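Local atomic coordinates of reducing end xylose-releasing exo-oligoxylanase (Bacillus halodurans, PDB entry 1WU4), a protein that hydrolyses xylooligosaccharides of three or more units, releasing xylose from the reducing end with inversion of anomeric configuration. Residues L137-H142 with F376-P381; M76-Q81 with Y365-L370; R12-L17 with D274-G279. The protein carries 1 engineered substitution. All coordinates share one frame; numbering follows the deposited sequence.

Interaction 1: residues L137-H142 with F376-P381; sequences LFFASH and FKIWFP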
loop_
_atom_site.group_PDB
_atom_site.type_symbol
_atom_site.label_atom_id
_atom_site.label_comp_id
_atom_site.label_asym_id
_atom_site.label_seq_id
_atom_site.Cartn_x
_atom_site.Cartn_y
_atom_site.Cartn_z
ATOM N N LEU A 137 5.527 11.775 -0.130
ATOM C CA LEU A 137 6.309 13.001 -0.003
ATOM C C LEU A 137 6.669 13.570 -1.378
ATOM O O LEU A 137 6.637 14.787 -1.569
ATOM C CB LEU A 137 7.572 12.739 0.822
ATOM C CG LEU A 137 7.335 12.549 2.324
ATOM C CD1 LEU A 137 8.560 11.925 2.965
ATOM C CD2 LEU A 137 7.016 13.889 2.975
ATOM N N PHE A 138 7.017 12.712 -2.338
ATOM C CA PHE A 138 7.327 13.206 -3.680
ATOM C C PHE A 138 6.064 13.844 -4.257
ATOM O O PHE A 138 6.120 14.913 -4.861
ATOM C CB PHE A 138 7.784 12.079 -4.618
ATOM C CG PHE A 138 9.234 11.694 -4.469
ATOM C CD1 PHE A 138 10.244 12.653 -4.563
ATOM C CD2 PHE A 138 9.593 10.365 -4.273
ATOM C CE1 PHE A 138 11.587 12.287 -4.464
ATOM C CE2 PHE A 138 10.933 9.991 -4.173
ATOM C CZ PHE A 138 11.931 10.954 -4.268
ATOM N N PHE A 139 4.922 13.183 -4.079
ATOM C CA PHE A 139 3.666 13.724 -4.590
ATOM C C PHE A 139 3.339 15.063 -3.926
ATOM O O PHE A 139 2.878 15.993 -4.590
ATOM C CB PHE A 139 2.508 12.742 -4.363
ATOM C CG PHE A 139 2.531 11.531 -5.270
ATOM C CD1 PHE A 139 3.379 11.462 -6.373
ATOM C CD2 PHE A 139 1.663 10.471 -5.030
ATOM C CE1 PHE A 139 3.355 10.348 -7.224
ATOM C CE2 PHE A 139 1.631 9.358 -5.872
ATOM C CZ PHE A 139 2.478 9.298 -6.971
ATOM N N ALA A 140 3.584 15.162 -2.621
ATOM C CA ALA A 140 3.322 16.401 -1.894
ATOM C C ALA A 140 4.186 17.524 -2.466
ATOM O O ALA A 140 3.716 18.639 -2.690
ATOM C CB ALA A 140 3.625 16.210 -0.413
ATOM N N SER A 141 5.459 17.227 -2.695
ATOM C CA SER A 141 6.373 18.214 -3.253
ATOM C C SER A 141 5.871 18.702 -4.607
ATOM O O SER A 141 5.888 19.898 -4.898
ATOM C CB SER A 141 7.766 17.604 -3.421
ATOM O OG SER A 141 8.656 18.525 -4.037
ATOM N N HIS A 142 5.420 17.766 -5.432
ATOM C CA HIS A 142 4.945 18.095 -6.768
ATOM C C HIS A 142 3.632 18.873 -6.799
ATOM O O HIS A 142 3.447 19.747 -7.648
ATOM C CB HIS A 142 4.839 16.811 -7.590
ATOM C CG HIS A 142 6.133 16.064 -7.685
ATOM N ND1 HIS A 142 6.217 14.762 -8.132
ATOM C CD2 HIS A 142 7.397 16.435 -7.372
ATOM C CE1 HIS A 142 7.475 14.363 -8.085
ATOM N NE2 HIS A 142 8.212 15.359 -7.626
ATOM N N PHE A 376 -6.582 7.770 -8.230
ATOM C CA PHE A 376 -5.338 7.406 -7.546
ATOM C C PHE A 376 -4.317 7.702 -8.639
ATOM O O PHE A 376 -3.994 6.847 -9.470
ATOM C CB PHE A 376 -5.353 5.923 -7.159
ATOM C CG PHE A 376 -4.334 5.544 -6.108
ATOM C CD1 PHE A 376 -4.556 4.447 -5.280
ATOM C CD2 PHE A 376 -3.149 6.263 -5.958
ATOM C CE1 PHE A 376 -3.618 4.066 -4.320
ATOM C CE2 PHE A 376 -2.201 5.888 -4.998
ATOM C CZ PHE A 376 -2.440 4.788 -4.177
ATOM N N LYS A 377 -3.831 8.939 -8.643
ATOM C CA LYS A 377 -2.928 9.404 -9.682
ATOM C C LYS A 377 -1.467 9.601 -9.328
ATOM O O LYS A 377 -1.068 9.586 -8.166
ATOM C CB LYS A 377 -3.454 10.728 -10.246
ATOM C CG LYS A 377 -4.914 10.710 -10.671
ATOM C CD LYS A 377 -5.339 12.075 -11.198
ATOM C CE LYS A 377 -6.803 12.090 -11.609
ATOM N NZ LYS A 377 -7.225 13.439 -12.089
ATOM N N ILE A 378 -0.678 9.793 -10.378
ATOM C CA ILE A 378 0.740 10.069 -10.250
ATOM C C ILE A 378 0.804 11.589 -10.342
ATOM O O ILE A 378 0.234 12.188 -11.259
ATOM C CB ILE A 378 1.548 9.469 -11.422
ATOM C CG1 ILE A 378 1.419 7.945 -11.416
ATOM C CG2 ILE A 378 3.007 9.876 -11.309
ATOM C CD1 ILE A 378 2.037 7.269 -12.630
ATOM N N TRP A 379 1.460 12.219 -9.376
ATOM C CA TRP A 379 1.589 13.664 -9.385
ATOM C C TRP A 379 3.015 14.004 -9.784
ATOM O O TRP A 379 3.961 13.747 -9.038
ATOM C CB TRP A 379 1.212 14.224 -8.010
ATOM C CG TRP A 379 -0.227 13.925 -7.701
ATOM C CD1 TRP A 379 -0.720 12.843 -7.021
ATOM C CD2 TRP A 379 -1.369 14.638 -8.197
ATOM N NE1 TRP A 379 -2.095 12.837 -7.071
ATOM C CE2 TRP A 379 -2.519 13.925 -7.788
ATOM C CE3 TRP A 379 -1.531 15.808 -8.954
ATOM C CZ2 TRP A 379 -3.816 14.345 -8.113
ATOM C CZ3 TRP A 379 -2.820 16.225 -9.277
ATOM C CH2 TRP A 379 -3.944 15.492 -8.856
ATOM N N PHE A 380 3.144 14.558 -10.987
ATOM C CA PHE A 380 4.426 14.924 -11.583
ATOM C C PHE A 380 4.904 16.315 -11.191
ATOM O O PHE A 380 4.109 17.171 -10.806
ATOM C CB PHE A 380 4.315 14.867 -13.110
ATOM C CG PHE A 380 4.062 13.491 -13.656
ATOM C CD1 PHE A 380 5.125 12.652 -13.982
ATOM C CD2 PHE A 380 2.763 13.036 -13.855
ATOM C CE1 PHE A 380 4.894 11.380 -14.504
ATOM C CE2 PHE A 380 2.521 11.765 -14.374
ATOM C CZ PHE A 380 3.589 10.938 -14.700
ATOM N N PRO A 381 6.221 16.559 -11.302
ATOM C CA PRO A 381 6.805 17.860 -10.964
ATOM C C PRO A 381 6.252 18.956 -11.873
ATOM O O PRO A 381 5.706 18.608 -12.943
ATOM C CB PRO A 381 8.299 17.636 -11.193
ATOM C CG PRO A 381 8.474 16.181 -10.929
ATOM C CD PRO A 381 7.275 15.578 -11.609
#
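Phe139 and Trp379 lie with their CA atoms 5.2 Å apart, and one helical turn on His142 and Pro381 come to 4.6 Å, so the C-terminal segment, which has no regular secondary structure, passes close along one side of helix 127-144. The Phe139 ring sets a face against the backbone of the tail: Trp379 N lies over the face, 3.4 Å from Phe139 CE1. The same ring receives the edge of the Trp379 indole in a T-shaped pair with planes at 78°, its CD1 atom leaning over the rim. In the (alpha/alpha)6 barrel of glycoside hydrolase family 8, this joins the tail that follows helix 358-372 to helix 127-144. Trp379 NE1 bonds to Gln81 OE1, so helix 69-81 is tied in as well. His142 makes the polar link. With its CG beside the backbone N (chi1 -58°), the imidazole turns ND1 to Trp379 O, 2.6 Å away, in a nearly straight bond (162°) lying in the ring plane. Pro381 CG rides over one imidazole face, 3.5 Å from the ring centroid, as a CH-pi contact, while Phe138 O stands over the opposite face.

Interaction 2: residues M76-Q81 with Y365-L370; sequences MMMAVQ and YLFAML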
loop_
_atom_site.group_PDB
_atom_site.type_symbol
_atom_site.label_atom_id
_atom_site.label_comp_id
_atom_site.label_asym_id
_atom_site.label_seq_id
_atom_site.Cartn_x
_atom_site.Cartn_y
_atom_site.Cartn_z
ATOM N N MET A 76 -1.014 9.765 4.547
ATOM C CA MET A 76 -0.352 10.808 3.782
ATOM C C MET A 76 -0.641 10.617 2.293
ATOM O O MET A 76 -0.915 11.581 1.585
ATOM C CB MET A 76 1.154 10.788 4.059
ATOM C CG MET A 76 1.504 11.420 5.399
ATOM S SD MET A 76 3.172 11.060 5.965
ATOM C CE MET A 76 4.147 11.810 4.666
ATOM N N MET A 77 -0.602 9.375 1.818
ATOM C CA MET A 77 -0.890 9.124 0.411
ATOM C C MET A 77 -2.334 9.521 0.094
ATOM O O MET A 77 -2.607 10.143 -0.933
ATOM C CB MET A 77 -0.665 7.650 0.063
ATOM C CG MET A 77 -0.903 7.319 -1.411
ATOM S SD MET A 77 0.106 8.293 -2.552
ATOM C CE MET A 77 1.627 7.353 -2.534
ATOM N N MET A 78 -3.259 9.162 0.979
ATOM C CA MET A 78 -4.663 9.504 0.782
ATOM C C MET A 78 -4.842 11.019 0.753
ATOM O O MET A 78 -5.530 11.562 -0.117
ATOM C CB MET A 78 -5.510 8.910 1.909
ATOM C CG MET A 78 -5.524 7.389 1.928
ATOM S SD MET A 78 -6.097 6.721 3.505
ATOM C CE MET A 78 -6.096 4.953 3.150
ATOM N N ALA A 79 -4.221 11.702 1.711
ATOM C CA ALA A 79 -4.326 13.153 1.798
ATOM C C ALA A 79 -3.801 13.876 0.562
ATOM O O ALA A 79 -4.437 14.812 0.076
ATOM C CB ALA A 79 -3.608 13.657 3.046
ATOM N N VAL A 80 -2.649 13.460 0.043
ATOM C CA VAL A 80 -2.126 14.135 -1.137
ATOM C C VAL A 80 -2.994 13.834 -2.361
ATOM O O VAL A 80 -3.176 14.700 -3.213
ATOM C CB VAL A 80 -0.633 13.779 -1.400
ATOM C CG1 VAL A 80 -0.477 12.317 -1.774
ATOM C CG2 VAL A 80 -0.073 14.695 -2.478
ATOM N N GLN A 81 -3.549 12.627 -2.443
ATOM C CA GLN A 81 -4.426 12.292 -3.564
ATOM C C GLN A 81 -5.688 13.159 -3.505
ATOM O O GLN A 81 -6.259 13.514 -4.537
ATOM C CB GLN A 81 -4.836 10.815 -3.523
ATOM C CG GLN A 81 -3.729 9.819 -3.855
ATOM C CD GLN A 81 -3.150 10.019 -5.243
ATOM O OE1 GLN A 81 -3.822 10.530 -6.142
ATOM N NE2 GLN A 81 -1.902 9.603 -5.430
ATOM N N TYR A 365 -10.176 -0.110 1.419
ATOM C CA TYR A 365 -11.426 0.316 0.807
ATOM C C TYR A 365 -11.253 1.676 0.117
ATOM O O TYR A 365 -11.610 1.835 -1.051
ATOM C CB TYR A 365 -12.499 0.400 1.896
ATOM C CG TYR A 365 -13.930 0.476 1.414
ATOM C CD1 TYR A 365 -14.828 -0.558 1.684
ATOM C CD2 TYR A 365 -14.408 1.608 0.755
ATOM C CE1 TYR A 365 -16.165 -0.464 1.321
ATOM C CE2 TYR A 365 -15.746 1.713 0.385
ATOM C CZ TYR A 365 -16.617 0.674 0.675
ATOM O OH TYR A 365 -17.948 0.793 0.349
ATOM N N LEU A 366 -10.702 2.659 0.829
ATOM C CA LEU A 366 -10.522 3.975 0.227
ATOM C C LEU A 366 -9.556 3.929 -0.953
ATOM O O LEU A 366 -9.788 4.588 -1.965
ATOM C CB LEU A 366 -10.047 5.003 1.266
ATOM C CG LEU A 366 -9.817 6.424 0.727
ATOM C CD1 LEU A 366 -11.068 6.934 0.024
ATOM C CD2 LEU A 366 -9.442 7.355 1.869
ATOM N N PHE A 367 -8.474 3.163 -0.835
ATOM C CA PHE A 367 -7.537 3.068 -1.949
ATOM C C PHE A 367 -8.248 2.518 -3.188
ATOM O O PHE A 367 -8.058 3.021 -4.294
ATOM C CB PHE A 367 -6.343 2.171 -1.603
ATOM C CG PHE A 367 -5.289 2.848 -0.766
ATOM C CD1 PHE A 367 -4.880 4.150 -1.043
ATOM C CD2 PHE A 367 -4.674 2.161 0.273
ATOM C CE1 PHE A 367 -3.870 4.759 -0.294
ATOM C CE2 PHE A 367 -3.664 2.758 1.026
ATOM C CZ PHE A 367 -3.262 4.059 0.740
ATOM N N ALA A 368 -9.075 1.496 -2.994
ATOM C CA ALA A 368 -9.812 0.901 -4.105
ATOM C C ALA A 368 -10.831 1.882 -4.685
ATOM O O ALA A 368 -11.044 1.919 -5.899
ATOM C CB ALA A 368 -10.505 -0.369 -3.644
ATOM N N MET A 369 -11.455 2.682 -3.824
ATOM C CA MET A 369 -12.434 3.660 -4.287
ATOM C C MET A 369 -11.726 4.708 -5.143
ATOM O O MET A 369 -12.249 5.142 -6.170
ATOM C CB MET A 369 -13.118 4.342 -3.100
ATOM C CG MET A 369 -14.482 4.925 -3.432
ATOM S SD MET A 369 -15.677 3.646 -3.916
ATOM C CE MET A 369 -16.486 3.331 -2.370
ATOM N N LEU A 370 -10.534 5.114 -4.722
ATOM C CA LEU A 370 -9.775 6.100 -5.477
ATOM C C LEU A 370 -9.302 5.514 -6.808
ATOM O O LEU A 370 -9.486 6.123 -7.859
ATOM C CB LEU A 370 -8.563 6.582 -4.673
ATOM C CG LEU A 370 -8.852 7.426 -3.427
ATOM C CD1 LEU A 370 -7.559 7.673 -2.668
ATOM C CD2 LEU A 370 -9.497 8.746 -3.832
#
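Met78 and Phe367 form the centre of a helix-helix contact inside the (alpha/alpha)6 barrel, where helix 69-81 meets helix 358-372. The short segments run in broadly the same direction, 31° apart, consistent with two helices of the same layer of such a barrel, and their axes stay 11.2 Å from each other. That spacing is bridged by long side chains instead of close backbones. Met78 reaches across at about a right angle to the Phe367 side chain. Beyond CG its chain is extended, with CE anti to CB (chi3 176°), and this carries the methyl group over the phenyl face in a CH-pi contact, 3.9 Å from CE to the Phe367 ring centroid and close to the ring normal. The sulfur stands farther off and at a slant, its SD atom 5.1 Å from the same centroid, an oblique Met-aromatic contact beside the closer CH-pi one. Nearer the backbone, Met78 CG touches Phe367 CE1 at 3.8 Å. Met77 comes to that same ring atom with its own CG, but its chain then bends away toward Phe139 and Phe376. Leu366 completes the hold on Met78: its CD2 methyl packs 3.8 Å from SD. An alanine in place of Met78 would probably open a gap between the Phe367 face and Leu366 CD2, leaving the phenyl ring without its methyl cover on that side. Phe367 also meets Tyr74 edge-to-face, and its side chain is about 8 Å from that of Glu70, the probable proton donor. At the C-terminal end of helix 69-81, Gln81 sends its NE2 to Lys377 O, so what it offers helix 358-372 is aliphatic: Gln81 CB lies 4.2 Å from Leu370 CD1.

Interaction 3: residues R12-L17 with D274-G279; sequences REYRNL and DAEWFG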
loop_
_atom_site.group_PDB
_atom_site.type_symbol
_atom_site.label_atom_id
_atom_site.label_comp_id
_atom_site.label_asym_id
_atom_site.label_seq_id
_atom_site.Cartn_x
_atom_site.Cartn_y
_atom_site.Cartn_z
ATOM N N ARG A 12 -1.483 10.086 -19.176
ATOM C CA ARG A 12 -1.906 11.084 -18.202
ATOM C C ARG A 12 -3.426 11.069 -18.041
ATOM O O ARG A 12 -4.022 12.025 -17.544
ATOM C CB ARG A 12 -1.411 12.481 -18.602
ATOM C CG ARG A 12 0.107 12.577 -18.749
ATOM C CD ARG A 12 0.826 11.985 -17.537
ATOM N NE ARG A 12 2.281 12.020 -17.670
ATOM C CZ ARG A 12 3.027 13.106 -17.492
ATOM N NH1 ARG A 12 2.457 14.259 -17.170
ATOM N NH2 ARG A 12 4.344 13.040 -17.636
ATOM N N GLU A 13 -4.042 9.972 -18.476
ATOM C CA GLU A 13 -5.483 9.776 -18.356
ATOM C C GLU A 13 -5.701 8.505 -17.538
ATOM O O GLU A 13 -5.147 7.449 -17.852
ATOM C CB GLU A 13 -6.135 9.642 -19.735
ATOM C CG GLU A 13 -6.223 10.955 -20.497
ATOM C CD GLU A 13 -7.027 10.842 -21.779
ATOM O OE1 GLU A 13 -7.241 11.882 -22.439
ATOM O OE2 GLU A 13 -7.444 9.717 -22.129
ATOM N N TYR A 14 -6.503 8.615 -16.484
ATOM C CA TYR A 14 -6.766 7.490 -15.596
ATOM C C TYR A 14 -8.124 6.863 -15.845
ATOM O O TYR A 14 -9.130 7.557 -15.975
ATOM C CB TYR A 14 -6.647 7.959 -14.145
ATOM C CG TYR A 14 -5.259 8.461 -13.828
ATOM C CD1 TYR A 14 -4.316 7.629 -13.232
ATOM C CD2 TYR A 14 -4.864 9.745 -14.200
ATOM C CE1 TYR A 14 -3.011 8.060 -13.017
ATOM C CE2 TYR A 14 -3.562 10.186 -13.992
ATOM C CZ TYR A 14 -2.640 9.337 -13.403
ATOM O OH TYR A 14 -1.347 9.760 -13.212
ATOM N N ARG A 15 -8.146 5.538 -15.903
ATOM C CA ARG A 15 -9.380 4.815 -16.155
ATOM C C ARG A 15 -10.342 4.875 -14.979
ATOM O O ARG A 15 -9.959 4.629 -13.836
ATOM C CB ARG A 15 -9.072 3.349 -16.476
ATOM C CG ARG A 15 -10.293 2.536 -16.887
ATOM C CD ARG A 15 -9.984 1.047 -16.920
ATOM N NE ARG A 15 -8.877 0.729 -17.817
ATOM C CZ ARG A 15 -8.962 0.705 -19.144
ATOM N NH1 ARG A 15 -10.111 0.979 -19.747
ATOM N NH2 ARG A 15 -7.892 0.410 -19.869
ATOM N N ASN A 16 -11.590 5.224 -15.271
ATOM C CA ASN A 16 -12.640 5.266 -14.263
ATOM C C ASN A 16 -13.381 3.964 -14.542
ATOM O O ASN A 16 -14.332 3.930 -15.331
ATOM C CB ASN A 16 -13.575 6.454 -14.494
ATOM C CG ASN A 16 -14.624 6.588 -13.406
ATOM O OD1 ASN A 16 -14.961 5.614 -12.730
ATOM N ND2 ASN A 16 -15.157 7.793 -13.242
ATOM N N LEU A 17 -12.929 2.886 -13.914
ATOM C CA LEU A 17 -13.534 1.587 -14.148
ATOM C C LEU A 17 -14.983 1.525 -13.689
ATOM O O LEU A 17 -15.792 0.837 -14.302
ATOM C CB LEU A 17 -12.702 0.483 -13.487
ATOM C CG LEU A 17 -13.005 -0.949 -13.948
ATOM C CD1 LEU A 17 -12.998 -1.036 -15.474
ATOM C CD2 LEU A 17 -11.974 -1.895 -13.352
ATOM N N ASP A 274 -0.427 -0.975 -10.585
ATOM C CA ASP A 274 0.735 -0.986 -11.471
ATOM C C ASP A 274 0.267 -1.090 -12.924
ATOM O O ASP A 274 0.821 -0.436 -13.809
ATOM C CB ASP A 274 1.666 -2.156 -11.116
ATOM C CG ASP A 274 2.908 -2.217 -12.001
ATOM O OD1 ASP A 274 3.461 -1.156 -12.344
ATOM O OD2 ASP A 274 3.344 -3.338 -12.342
ATOM N N ALA A 275 -0.765 -1.894 -13.168
ATOM C CA ALA A 275 -1.288 -2.053 -14.522
ATOM C C ALA A 275 -1.849 -0.732 -15.029
ATOM O O ALA A 275 -1.629 -0.355 -16.180
ATOM C CB ALA A 275 -2.373 -3.122 -14.546
ATOM N N GLU A 276 -2.570 -0.025 -14.167
ATOM C CA GLU A 276 -3.157 1.254 -14.552
ATOM C C GLU A 276 -2.099 2.318 -14.818
ATOM O O GLU A 276 -2.169 3.039 -15.814
ATOM C CB GLU A 276 -4.113 1.751 -13.466
ATOM C CG GLU A 276 -4.766 3.100 -13.765
ATOM C CD GLU A 276 -5.417 3.160 -15.137
ATOM O OE1 GLU A 276 -5.885 2.111 -15.626
ATOM O OE2 GLU A 276 -5.474 4.263 -15.721
ATOM N N TRP A 277 -1.117 2.415 -13.927
ATOM C CA TRP A 277 -0.061 3.409 -14.070
ATOM C C TRP A 277 0.954 3.123 -15.173
ATOM O O TRP A 277 1.265 4.002 -15.979
ATOM C CB TRP A 277 0.697 3.568 -12.750
ATOM C CG TRP A 277 -0.020 4.363 -11.695
ATOM C CD1 TRP A 277 -1.298 4.853 -11.745
ATOM C CD2 TRP A 277 0.509 4.751 -10.422
ATOM N NE1 TRP A 277 -1.593 5.523 -10.577
ATOM C CE2 TRP A 277 -0.501 5.473 -9.750
ATOM C CE3 TRP A 277 1.743 4.557 -9.783
ATOM C CZ2 TRP A 277 -0.316 6.002 -8.466
ATOM C CZ3 TRP A 277 1.926 5.085 -8.505
ATOM C CH2 TRP A 277 0.901 5.797 -7.862
ATOM N N PHE A 278 1.472 1.901 -15.217
ATOM C CA PHE A 278 2.492 1.580 -16.203
ATOM C C PHE A 278 2.128 0.623 -17.327
ATOM O O PHE A 278 2.992 0.230 -18.113
ATOM C CB PHE A 278 3.749 1.118 -15.468
ATOM C CG PHE A 278 4.440 2.233 -14.742
ATOM C CD1 PHE A 278 5.257 3.121 -15.434
ATOM C CD2 PHE A 278 4.199 2.457 -13.391
ATOM C CE1 PHE A 278 5.819 4.220 -14.794
ATOM C CE2 PHE A 278 4.757 3.555 -12.741
ATOM C CZ PHE A 278 5.568 4.439 -13.441
ATOM N N GLY A 279 0.853 0.266 -17.418
ATOM C CA GLY A 279 0.416 -0.613 -18.489
ATOM C C GLY A 279 0.083 -2.032 -18.090
ATOM O O GLY A 279 0.695 -2.612 -17.191
HETATM O O HOH W 1 -6.085 4.461 -18.344
HETATM O O HOH W 2 -6.972 -0.266 -16.048
HETATM O O HOH W 3 -5.378 1.452 -18.338
#
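The N-terminal loop between helices 8-11 and 17-20 lies across the end of helix 265-278, where the carboxylate of Glu276 takes hold of the backbone at Arg15. Arg15 N bonds to Glu276 OE2 at 3.0 Å, and the bond is almost straight (170°), although the N-H arrives from above the carboxylate plane. Glu276 reaches the loop with CG anti to its backbone N (chi1 179°) and a bend at the next torsion. The same OE2 atom accepts a bond from water 1, which also donates to Glu13 O, so the backbone on both sides of Tyr14 is linked to one oxygen, directly at Arg15 N and through water at Glu13 O. The Arg15 side chain is joined to the other oxygen mainly through solvent. Its NE is 4.0 Å from Glu276 OE1, a long salt bridge, with guanidinium and carboxylate planes nearly perpendicular. Water 2, in the guanidinium plane, accepts from NE and donates to OE1 at 2.6 Å, while water 3 links NH2 to that oxygen. Arg15 NH1 has its own salt bridge to Glu20.

In the (alpha/alpha)6 fold this contact fastens the chain start to a helix of the barrel; farther along, Asn16 serves as N-cap of helix 17-20, its OD1 bonded to Lys19 N. Next to this, Tyr14 meets Trp277, with Tyr14 CE1 3.8 Å from NE1 of the indole, which lies at the phenol edge. Both polar ends are engaged by the C-terminal tail: Tyr14 OH bonds to Ile378 N, and Trp277 NE1 to Phe376 O.

In the fold
From the N terminus, the loop 12-17 comes first and is joined in interaction 3 to helix 265-278, closing a span of 256 residues. Helix 69-81 follows and is paired with helix 358-372 in interaction 2, a span of 283 residues; helix 127-144 then meets the C-terminal tail in interaction 1, closing 233. The segments alternate along the chain, so every pair of contacts crosses and none nests. Segment 376-381 lies between the others: it touches Gln81 and Phe367 of interaction 2 and Tyr14 and Trp277 of interaction 3, whereas interactions 2 and 3 stay about 5 Å apart at their nearest atoms. Both chain ends are thereby tied to helices of the barrel.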